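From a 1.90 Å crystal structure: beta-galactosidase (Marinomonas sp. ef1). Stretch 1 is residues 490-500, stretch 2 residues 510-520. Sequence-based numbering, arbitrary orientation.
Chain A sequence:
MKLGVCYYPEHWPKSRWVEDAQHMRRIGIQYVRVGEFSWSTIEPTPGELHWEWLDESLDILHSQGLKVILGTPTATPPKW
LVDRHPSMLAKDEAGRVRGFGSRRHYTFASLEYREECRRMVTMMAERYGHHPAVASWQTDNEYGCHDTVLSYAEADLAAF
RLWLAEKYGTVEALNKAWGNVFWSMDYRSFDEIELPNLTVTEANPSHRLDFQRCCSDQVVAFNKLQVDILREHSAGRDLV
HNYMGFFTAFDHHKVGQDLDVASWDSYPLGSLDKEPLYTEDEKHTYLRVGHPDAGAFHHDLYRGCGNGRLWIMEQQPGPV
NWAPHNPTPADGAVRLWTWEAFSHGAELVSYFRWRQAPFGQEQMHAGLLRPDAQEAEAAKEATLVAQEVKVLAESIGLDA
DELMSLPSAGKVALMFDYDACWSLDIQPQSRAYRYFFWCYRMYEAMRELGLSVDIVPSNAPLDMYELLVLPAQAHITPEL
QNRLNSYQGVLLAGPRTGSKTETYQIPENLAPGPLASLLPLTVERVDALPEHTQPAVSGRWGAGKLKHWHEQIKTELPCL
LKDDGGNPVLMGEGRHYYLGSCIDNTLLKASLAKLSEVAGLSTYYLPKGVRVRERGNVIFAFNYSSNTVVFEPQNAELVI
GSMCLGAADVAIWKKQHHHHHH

Stretch 1 (490-500) VLLAGPRTGSK
Stretch 2 510-520: LAPGPLASLLP

What backbone shapes meet here? Val490 to Ala493 run as a strand, followed by two overlapping type II turns, Gly494 to Thr497 and Arg496 to Ser499. Thr497 N and OG1 both donate to Gly494 O (3.2 and 2.9 Å), while Ser499 N and OG (chi1 p) both donate to Arg496 O (3.3 and 2.6 Å). In the second stretch a cis peptide precedes Pro512, and Gly513 N bonds Leu510 O at 2.9 Å; Pro514 to Leu518 then take helical phi/psi without the regular bonds, with Leu515 N reaching Pro512 O at 3.1 Å and Leu519 N reaching Leu515 O at 2.8 Å.

Where do the backbones come closest? Gly498 O lies 3.0 Å from Pro512 C. In register, Gly498 CA lies 4.2 Å from Pro512 CA, and Ser499 CA 4.4 Å from Ala511 CA. Gly498, at phi/psi 63/29, has no side chain, and that absence makes the fit: an ideal CB would stand 2.0 Å from Pro512 O, a clash. Gly513, at 64/-126, is equally bare; its ideal CB would be 2.5 Å from Gly498 O.

What holds this tight seam without hydrogen bonds across it? Gly498 CA approaches Pro512 O at 3.4 Å, and Gly513 CA approaches Gly498 O at 3.4 Å, both as CA-H...O contacts. Gly498 O sits 3.2 Å from Gly513 N, but the angle is poor. Packing adds Thr497 O against Pro512 CB at 3.3 Å and Ser499 CA against Ala511 CB at 3.8 Å.

Which bumps fill the apolar hollow? Leu515 (chi1 t, chi2 p) points toward the strand, its CD2 3.6 Å from Ala493 CB, set almost straight ahead of the CA-to-CB bond, and 4.1 Å from Thr497 CG2. Leu491 (t, p) projects back: its CD2 lies 3.9 Å from Leu518 CD1 and 4.4 Å from both Leu515 CD1 and Leu519 CD1, a methyl seated among three leucines.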

# COMPACT_ATOMS: atom_id res chain seq x y z
N VAL A 490 22.94 -11.82 -38.70
CA VAL A 490 22.01 -10.77 -38.30
C VAL A 490 22.64 -9.88 -37.22
O VAL A 490 23.15 -10.39 -36.24
CB VAL A 490 20.68 -11.37 -37.79
CG1 VAL A 490 19.72 -10.28 -37.32
CG2 VAL A 490 20.03 -12.21 -38.89
N LEU A 491 22.61 -8.57 -37.43
CA LEU A 491 23.21 -7.59 -36.50
C LEU A 491 22.16 -6.77 -35.77
O LEU A 491 21.28 -6.18 -36.41
CB LEU A 491 24.12 -6.63 -37.26
CG LEU A 491 24.72 -5.45 -36.47
CD1 LEU A 491 25.68 -5.95 -35.39
CD2 LEU A 491 25.40 -4.45 -37.40
N LEU A 492 22.28 -6.71 -34.44
CA LEU A 492 21.59 -5.71 -33.62
C LEU A 492 22.62 -4.83 -32.90
O LEU A 492 23.38 -5.31 -32.05
CB LEU A 492 20.67 -6.38 -32.59
CG LEU A 492 19.95 -5.45 -31.59
CD1 LEU A 492 19.08 -4.45 -32.34
CD2 LEU A 492 19.14 -6.22 -30.56
N ALA A 493 22.65 -3.55 -33.26
CA ALA A 493 23.47 -2.56 -32.57
C ALA A 493 22.60 -1.82 -31.56
O ALA A 493 21.53 -1.32 -31.91
CB ALA A 493 24.08 -1.58 -33.56
N GLY A 494 23.05 -1.77 -30.32
CA GLY A 494 22.29 -1.19 -29.24
C GLY A 494 22.60 0.28 -29.02
O GLY A 494 23.46 0.84 -29.71
N PRO A 495 21.89 0.92 -28.07
CA PRO A 495 22.07 2.37 -27.88
C PRO A 495 23.51 2.76 -27.52
O PRO A 495 24.21 2.00 -26.86
CB PRO A 495 21.13 2.69 -26.72
CG PRO A 495 20.13 1.58 -26.71
CD PRO A 495 20.85 0.37 -27.20
N ARG A 496 23.91 3.94 -27.98
CA ARG A 496 25.26 4.49 -27.77
C ARG A 496 26.35 3.83 -28.63
O ARG A 496 27.51 4.24 -28.54
CB ARG A 496 25.65 4.52 -26.27
CG ARG A 496 24.55 5.09 -25.38
CD ARG A 496 24.89 5.12 -23.91
NE ARG A 496 25.78 6.22 -23.55
CZ ARG A 496 25.99 6.67 -22.32
NH1 ARG A 496 25.38 6.11 -21.26
NH2 ARG A 496 26.83 7.67 -22.12
N THR A 497 25.99 2.86 -29.48
CA THR A 497 26.94 2.28 -30.43
C THR A 497 27.40 3.34 -31.44
O THR A 497 26.58 4.06 -32.02
CB THR A 497 26.36 1.06 -31.17
OG1 THR A 497 26.13 -0.02 -30.24
CG2 THR A 497 27.30 0.59 -32.29
N GLY A 498 28.72 3.44 -31.63
CA GLY A 498 29.31 4.44 -32.51
C GLY A 498 29.09 5.89 -32.10
O GLY A 498 29.05 6.78 -32.96
N SER A 499 28.96 6.13 -30.80
CA SER A 499 28.71 7.47 -30.27
C SER A 499 29.98 8.24 -29.85
O SER A 499 29.91 9.43 -29.54
CB SER A 499 27.73 7.40 -29.08
OG SER A 499 28.28 6.66 -28.00
N LYS A 500 31.13 7.56 -29.82
CA LYS A 500 32.40 8.19 -29.42
C LYS A 500 33.55 7.83 -30.36
O LYS A 500 33.64 6.70 -30.85
CB LYS A 500 32.80 7.78 -27.99
CG LYS A 500 31.79 8.09 -26.89
CD LYS A 500 31.63 9.58 -26.65
CE LYS A 500 30.52 9.87 -25.66
NZ LYS A 500 30.19 11.32 -25.60
N LEU A 510 27.92 12.77 -36.10
CA LEU A 510 27.11 12.35 -34.95
C LEU A 510 26.96 10.84 -34.84
O LEU A 510 27.33 10.09 -35.77
CB LEU A 510 25.73 13.03 -34.94
CG LEU A 510 25.67 14.55 -35.13
CD1 LEU A 510 24.26 15.03 -34.91
CD2 LEU A 510 26.62 15.25 -34.17
N ALA A 511 26.42 10.38 -33.71
CA ALA A 511 26.13 8.96 -33.55
C ALA A 511 25.11 8.50 -34.61
O ALA A 511 24.26 9.30 -34.99
CB ALA A 511 25.61 8.68 -32.14
N PRO A 512 25.18 7.27 -35.10
CA PRO A 512 26.10 6.21 -34.66
C PRO A 512 27.44 6.13 -35.42
O PRO A 512 28.00 5.04 -35.56
CB PRO A 512 25.26 4.96 -34.88
CG PRO A 512 24.50 5.28 -36.13
CD PRO A 512 24.20 6.75 -36.06
N GLY A 513 27.97 7.26 -35.89
CA GLY A 513 29.37 7.33 -36.30
C GLY A 513 29.70 6.45 -37.49
O GLY A 513 29.02 6.52 -38.50
N PRO A 514 30.72 5.57 -37.37
CA PRO A 514 31.06 4.67 -38.49
C PRO A 514 29.94 3.72 -38.91
O PRO A 514 29.92 3.29 -40.06
CB PRO A 514 32.25 3.86 -37.96
CG PRO A 514 32.82 4.69 -36.87
CD PRO A 514 31.65 5.38 -36.24
N LEU A 515 29.03 3.39 -37.99
CA LEU A 515 27.90 2.49 -38.28
C LEU A 515 26.86 3.10 -39.23
O LEU A 515 26.09 2.37 -39.83
CB LEU A 515 27.20 2.08 -36.97
CG LEU A 515 26.26 0.87 -37.02
CD1 LEU A 515 27.04 -0.44 -37.00
CD2 LEU A 515 25.28 0.90 -35.85
N ALA A 516 26.83 4.43 -39.35
CA ALA A 516 25.82 5.10 -40.18
C ALA A 516 25.80 4.69 -41.65
O ALA A 516 24.75 4.74 -42.28
CB ALA A 516 25.96 6.62 -40.07
N SER A 517 26.94 4.29 -42.22
CA SER A 517 26.97 3.77 -43.59
C SER A 517 26.19 2.45 -43.71
O SER A 517 25.54 2.21 -44.71
CB SER A 517 28.41 3.60 -44.10
OG SER A 517 29.15 2.70 -43.30
N LEU A 518 26.24 1.62 -42.66
CA LEU A 518 25.51 0.34 -42.62
C LEU A 518 24.04 0.52 -42.21
O LEU A 518 23.14 -0.16 -42.72
CB LEU A 518 26.18 -0.60 -41.61
CG LEU A 518 26.63 -2.02 -42.00
CD1 LEU A 518 26.69 -2.88 -40.74
CD2 LEU A 518 25.78 -2.68 -43.07
N LEU A 519 23.82 1.41 -41.24
CA LEU A 519 22.51 1.66 -40.65
C LEU A 519 22.26 3.16 -40.69
O LEU A 519 22.62 3.87 -39.75
CB LEU A 519 22.48 1.13 -39.21
CG LEU A 519 22.18 -0.37 -39.12
CD1 LEU A 519 22.71 -1.00 -37.84
CD2 LEU A 519 20.68 -0.58 -39.23
N PRO A 520 21.68 3.67 -41.81
CA PRO A 520 21.55 5.12 -41.95
C PRO A 520 20.52 5.76 -41.00
O PRO A 520 19.31 5.68 -41.23
CB PRO A 520 21.18 5.31 -43.42
CG PRO A 520 20.59 4.01 -43.85
CD PRO A 520 21.28 2.95 -43.04